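PDB 5M41: nigritoxine from Vibrio nigripulchritudo, which acts as a bacterial toxin against crustaceans and insects and adopts a new fold. Local coordinates for residues 496-501 with 550-555; 558-563 with 574-579. One frame throughout, in Å; residues are numbered along the deposited sequence.

Contact 1: 496-501 with 550-555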
loop_
_atom_site.group_PDB
_atom_site.type_symbol
_atom_site.label_atom_id
_atom_site.label_comp_id
_atom_site.label_asym_id
_atom_site.label_seq_id
_atom_site.Cartn_x
_atom_site.Cartn_y
_atom_site.Cartn_z
ATOM N N GLN A 496 24.375 22.366 12.273
ATOM C CA GLN A 496 23.641 21.152 12.513
ATOM C C GLN A 496 24.117 19.982 11.663
ATOM O O GLN A 496 24.377 20.125 10.459
ATOM C CB GLN A 496 22.159 21.443 12.271
ATOM C CG GLN A 496 21.242 20.701 13.201
ATOM C CD GLN A 496 21.329 21.159 14.636
ATOM O OE1 GLN A 496 21.385 22.345 14.920
ATOM N NE2 GLN A 496 21.289 20.213 15.547
ATOM N N VAL A 497 24.224 18.807 12.281
ATOM C CA VAL A 497 24.690 17.638 11.547
ATOM C C VAL A 497 23.515 16.972 10.828
ATOM O O VAL A 497 22.661 16.339 11.448
ATOM C CB VAL A 497 25.443 16.607 12.431
ATOM C CG1 VAL A 497 25.799 15.381 11.606
ATOM C CG2 VAL A 497 26.711 17.211 13.025
ATOM N N TYR A 498 23.482 17.134 9.515
ATOM C CA TYR A 498 22.486 16.500 8.695
ATOM C C TYR A 498 22.965 15.104 8.302
ATOM O O TYR A 498 24.033 14.947 7.694
ATOM C CB TYR A 498 22.171 17.355 7.460
ATOM C CG TYR A 498 21.296 16.650 6.459
ATOM C CD1 TYR A 498 20.090 16.061 6.847
ATOM C CD2 TYR A 498 21.676 16.556 5.130
ATOM C CE1 TYR A 498 19.291 15.402 5.929
ATOM C CE2 TYR A 498 20.889 15.892 4.206
ATOM C CZ TYR A 498 19.697 15.323 4.608
ATOM O OH TYR A 498 18.928 14.667 3.681
ATOM N N ILE A 499 22.177 14.097 8.666
ATOM C CA ILE A 499 22.462 12.719 8.266
ATOM C C ILE A 499 21.646 12.350 7.039
ATOM O O ILE A 499 20.429 12.152 7.113
ATOM C CB ILE A 499 22.219 11.703 9.403
ATOM C CG1 ILE A 499 23.018 12.106 10.647
ATOM C CG2 ILE A 499 22.609 10.299 8.941
ATOM C CD1 ILE A 499 22.469 11.552 11.945
ATOM N N ASN A 500 22.333 12.295 5.904
ATOM C CA ASN A 500 21.721 11.966 4.629
ATOM C C ASN A 500 21.614 10.462 4.564
ATOM O O ASN A 500 22.619 9.768 4.369
ATOM C CB ASN A 500 22.595 12.504 3.493
ATOM C CG ASN A 500 21.907 12.456 2.146
ATOM O OD1 ASN A 500 21.263 11.463 1.791
ATOM N ND2 ASN A 500 22.060 13.534 1.371
ATOM N N GLU A 501 20.402 9.955 4.757
ATOM C CA GLU A 501 20.185 8.519 4.848
ATOM C C GLU A 501 20.481 7.787 3.531
ATOM O O GLU A 501 20.846 6.605 3.545
ATOM C CB GLU A 501 18.763 8.216 5.332
ATOM C CG GLU A 501 18.522 8.463 6.818
ATOM C CD GLU A 501 17.042 8.681 7.132
ATOM O OE1 GLU A 501 16.468 9.655 6.603
ATOM O OE2 GLU A 501 16.443 7.894 7.898
ATOM N N PHE A 550 14.324 19.732 2.255
ATOM C CA PHE A 550 13.053 19.309 2.864
ATOM C C PHE A 550 13.322 18.228 3.915
ATOM O O PHE A 550 12.835 18.311 5.033
ATOM C CB PHE A 550 12.059 18.821 1.790
ATOM C CG PHE A 550 10.728 18.357 2.343
ATOM C CD1 PHE A 550 9.732 19.269 2.657
ATOM C CD2 PHE A 550 10.476 16.997 2.534
ATOM C CE1 PHE A 550 8.500 18.843 3.138
ATOM C CE2 PHE A 550 9.248 16.566 3.018
ATOM C CZ PHE A 550 8.261 17.495 3.325
ATOM N N ASP A 551 14.123 17.228 3.554
ATOM C CA ASP A 551 14.463 16.158 4.481
ATOM C C ASP A 551 15.272 16.720 5.679
ATOM O O ASP A 551 15.008 16.383 6.843
ATOM C CB ASP A 551 15.216 15.054 3.729
ATOM C CG ASP A 551 15.658 13.917 4.628
ATOM O OD1 ASP A 551 14.807 13.245 5.241
ATOM O OD2 ASP A 551 16.873 13.675 4.717
ATOM N N PHE A 552 16.235 17.601 5.403
ATOM C CA PHE A 552 16.965 18.234 6.498
ATOM C C PHE A 552 16.020 18.967 7.443
ATOM O O PHE A 552 16.135 18.856 8.669
ATOM C CB PHE A 552 18.032 19.200 5.995
ATOM C CG PHE A 552 18.582 20.094 7.075
ATOM C CD1 PHE A 552 19.568 19.633 7.934
ATOM C CD2 PHE A 552 18.110 21.389 7.234
ATOM C CE1 PHE A 552 20.076 20.443 8.936
ATOM C CE2 PHE A 552 18.605 22.214 8.237
ATOM C CZ PHE A 552 19.595 21.739 9.089
ATOM N N ARG A 553 15.085 19.710 6.862
ATOM C CA ARG A 553 14.163 20.521 7.652
ATOM C C ARG A 553 13.249 19.676 8.522
ATOM O O ARG A 553 12.886 20.101 9.608
ATOM C CB ARG A 553 13.355 21.456 6.764
ATOM C CG ARG A 553 14.122 22.694 6.320
ATOM C CD ARG A 553 13.224 23.551 5.451
ATOM N NE ARG A 553 13.818 24.822 5.058
ATOM C CZ ARG A 553 13.869 25.917 5.817
ATOM N NH1 ARG A 553 13.394 25.926 7.069
ATOM N NH2 ARG A 553 14.420 27.019 5.319
ATOM N N LEU A 554 12.877 18.491 8.035
ATOM C CA LEU A 554 12.119 17.521 8.830
ATOM C C LEU A 554 12.992 16.914 9.936
ATOM O O LEU A 554 12.580 16.843 11.088
ATOM C CB LEU A 554 11.556 16.383 7.954
ATOM C CG LEU A 554 10.285 16.593 7.098
ATOM C CD1 LEU A 554 9.962 15.297 6.356
ATOM C CD2 LEU A 554 9.094 17.028 7.941
ATOM N N GLN A 555 14.186 16.464 9.567
ATOM C CA GLN A 555 15.115 15.841 10.516
ATOM C C GLN A 555 15.461 16.812 11.653
ATOM O O GLN A 555 15.543 16.412 12.806
ATOM C CB GLN A 555 16.377 15.408 9.770
ATOM C CG GLN A 555 17.263 14.405 10.497
ATOM C CD GLN A 555 18.510 14.085 9.702
ATOM O OE1 GLN A 555 19.576 14.634 9.967
ATOM N NE2 GLN A 555 18.371 13.237 8.691
#
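Strand 496-500 runs across helix 550-555 at 120° between their N-to-C directions, the axes 8.8 Å apart at their closest and the CA atoms of Y498 and F552 the nearest pair. Y498 holds CG anti to its backbone N (chi1 171°). F552 CB sits over one face of the Y498 ring as a CH-pi contact, 4.1 Å from the centroid, and the F552 ring turns an edge toward the same face in an offset edge-to-face pair. At the tip of the ring, Y498 OH donates a very short hydrogen bond of 2.5 Å to D551 OD2, which receives it on the anti lone pair. Q555, anti at chi1 and extended beyond CG, lays its amide along the strand backbone. Its OE1 accepts I499 N at 3.0 Å and its NE2 donates to I499 O at 2.8 Å, both bonds nearly straight and on in-plane lone pairs. E501 OE1 comes within 4.2 Å of D551 OD1, but R454 forms a salt bridge with E501 and a long, weak ion pair with D551. One glutamine amide satisfies both backbone groups of I499 on an outermost strand, and the phenol bond, with R454 nearby, would probably keep D551 ionised despite E501.

Contact 2: 558-563 with 574-579; sequences DDFNNI and IAVNNP
V576 packs its CB over the F560 ring, 3.8 Å from the centroid and 21° off the normal, so that one face of the ring is turned to V576. Of the F560 ring carbons CE1 lies nearest V576 CB, at 3.5 Å, and CD1 comes 3.4 Å from V576 N, while V576 CG2, anti to its backbone N, reaches CE2 and CZ. On the same face of the sheet I574 extends the apolar patch in the other direction: its CG2 branch touches F560 CB at 3.8 Å, and its CD1, swung round by chi2 of -69°, rests against CB and the amide carbon of N562. T701 and N704 of helix 688-704 also pack against F560. A575 points to the other face, where I563 CD1 meets its CB at 4.0 Å. The backbones form an antiparallel beta hairpin at the edge of a six-stranded sheet, with 560-562 as an outermost strand. N561 and A575 are the hydrogen-bonded pair: A575 N gives a straight bond of 2.9 Å to N561 O, and N561 N reaches A575 O from above the carbonyl plane. F560-V576 and N562-I574 flank it as non-hydrogen-bonded pairs. Beyond the strands N577 N bonds to D559 O at 2.9 Å, more bent (139°) although nearly along the C=O axis. The N577 side chain folds back over this carbonyl, and its ND2 is hydrogen-bonded to H556 O. At the far end, N562 turns its amide into the connecting loop: OD1 accepts G564 N and I573 N, ND2 donates to D565 O.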
loop_
_atom_site.group_PDB
_atom_site.type_symbol
_atom_site.label_atom_id
_atom_site.label_comp_id
_atom_site.label_asym_id
_atom_site.label_seq_id
_atom_site.Cartn_x
_atom_site.Cartn_y
_atom_site.Cartn_z
ATOM N N ASP A 558 12.723 20.861 14.860
ATOM C CA ASP A 558 12.572 21.588 16.130
ATOM C C ASP A 558 13.519 22.771 16.345
ATOM O O ASP A 558 13.321 23.549 17.273
ATOM C CB ASP A 558 12.724 20.618 17.310
ATOM C CG ASP A 558 11.746 19.455 17.244
ATOM O OD1 ASP A 558 10.534 19.704 17.055
ATOM O OD2 ASP A 558 12.187 18.290 17.383
ATOM N N ASP A 559 14.556 22.907 15.520
ATOM C CA ASP A 559 15.569 23.952 15.748
ATOM C C ASP A 559 15.191 25.280 15.116
ATOM O O ASP A 559 14.603 25.316 14.026
ATOM C CB ASP A 559 16.945 23.538 15.219
ATOM C CG ASP A 559 17.408 22.170 15.736
ATOM O OD1 ASP A 559 17.349 21.907 16.958
ATOM O OD2 ASP A 559 17.849 21.354 14.899
ATOM N N PHE A 560 15.577 26.363 15.792
ATOM C CA PHE A 560 15.291 27.733 15.356
ATOM C C PHE A 560 16.570 28.418 14.922
ATOM O O PHE A 560 17.666 28.078 15.393
ATOM C CB PHE A 560 14.650 28.544 16.485
ATOM C CG PHE A 560 13.246 28.130 16.819
ATOM C CD1 PHE A 560 12.159 28.914 16.401
ATOM C CD2 PHE A 560 12.998 26.990 17.583
ATOM C CE1 PHE A 560 10.854 28.556 16.714
ATOM C CE2 PHE A 560 11.697 26.630 17.915
ATOM C CZ PHE A 560 10.625 27.406 17.469
ATOM N N ASN A 561 16.417 29.370 14.004
ATOM C CA ASN A 561 17.503 30.222 13.539
ATOM C C ASN A 561 16.999 31.636 13.502
ATOM O O ASN A 561 15.788 31.859 13.377
ATOM C CB ASN A 561 17.944 29.839 12.130
ATOM C CG ASN A 561 18.569 28.477 12.077
ATOM O OD1 ASN A 561 17.927 27.494 11.657
ATOM N ND2 ASN A 561 19.802 28.387 12.539
ATOM N N ASN A 562 17.929 32.585 13.604
ATOM C CA ASN A 562 17.621 33.986 13.412
ATOM C C ASN A 562 17.829 34.275 11.930
ATOM O O ASN A 562 18.954 34.236 11.430
ATOM C CB ASN A 562 18.525 34.850 14.298
ATOM C CG ASN A 562 18.206 36.335 14.216
ATOM O OD1 ASN A 562 17.250 36.779 13.558
ATOM N ND2 ASN A 562 19.012 37.119 14.906
ATOM N N ILE A 563 16.731 34.502 11.221
ATOM C CA ILE A 563 16.796 34.856 9.803
ATOM C C ILE A 563 16.681 36.378 9.658
ATOM O O ILE A 563 16.619 36.909 8.545
ATOM C CB ILE A 563 15.709 34.124 8.970
ATOM C CG1 ILE A 563 14.294 34.424 9.527
ATOM C CG2 ILE A 563 16.017 32.626 8.893
ATOM C CD1 ILE A 563 13.138 34.068 8.605
ATOM N N ILE A 574 13.019 34.985 14.538
ATOM C CA ILE A 574 13.419 33.642 14.984
ATOM C C ILE A 574 12.419 32.617 14.427
ATOM O O ILE A 574 11.204 32.668 14.736
ATOM C CB ILE A 574 13.492 33.535 16.533
ATOM C CG1 ILE A 574 14.126 34.795 17.177
ATOM C CG2 ILE A 574 14.201 32.253 16.966
ATOM C CD1 ILE A 574 15.611 34.984 16.896
ATOM N N ALA A 575 12.922 31.710 13.592
ATOM C CA ALA A 575 12.069 30.829 12.778
ATOM C C ALA A 575 12.468 29.371 12.901
ATOM O O ALA A 575 13.659 29.027 12.818
ATOM C CB ALA A 575 12.122 31.253 11.312
ATOM N N VAL A 576 11.466 28.511 13.062
ATOM C CA VAL A 576 11.715 27.090 13.210
ATOM C C VAL A 576 12.030 26.462 11.825
ATOM O O VAL A 576 11.639 27.021 10.792
ATOM C CB VAL A 576 10.536 26.396 13.955
ATOM C CG1 VAL A 576 9.345 26.167 13.031
ATOM C CG2 VAL A 576 10.993 25.071 14.553
ATOM N N ASN A 577 12.783 25.354 11.796
ATOM C CA ASN A 577 13.121 24.694 10.538
ATOM C C ASN A 577 11.956 23.967 9.870
ATOM O O ASN A 577 11.936 23.848 8.629
ATOM C CB ASN A 577 14.231 23.676 10.727
ATOM C CG ASN A 577 15.579 24.313 10.964
ATOM O OD1 ASN A 577 15.800 25.478 10.638
ATOM N ND2 ASN A 577 16.498 23.535 11.526
ATOM N N ASN A 578 11.010 23.464 10.681
ATOM C CA ASN A 578 9.876 22.643 10.168
ATOM C C ASN A 578 9.366 23.155 8.827
ATOM O O ASN A 578 8.980 24.328 8.723
ATOM C CB ASN A 578 8.713 22.641 11.154
ATOM C CG ASN A 578 7.702 21.530 10.860
ATOM O OD1 ASN A 578 7.218 21.371 9.721
ATOM N ND2 ASN A 578 7.396 20.741 11.884
ATOM N N PRO A 579 9.356 22.297 7.790
ATOM C CA PRO A 579 9.008 22.848 6.484
ATOM C C PRO A 579 7.525 23.226 6.343
ATOM O O PRO A 579 7.168 23.876 5.387
ATOM C CB PRO A 579 9.395 21.724 5.506
ATOM C CG PRO A 579 9.341 20.481 6.310
ATOM C CD PRO A 579 9.644 20.848 7.732
#

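In the fold
Contacts 1 and 2 lie in series along the chain, their centres about 13 Å apart, and helix 546-555 is followed, after a short connection, by strand 560-562. The helix stands between two antiparallel sheets: contact 1 joins it to the outermost strand 496-500 of the four-stranded sheet, and contact 2 pairs the first two strands of the six-stranded one. R553, on the side of the helix away from strand 496-500, makes a probable hydrogen bond from NH1 to N577 O (3.0 Å), while F550 CE1 packs on P579 CG at 3.7 Å. H556, just after the helix and already a partner in contact 2, also bonds through NE2 to V497 O. The magnesium site of V189, E192 and D195 belongs to neither contact.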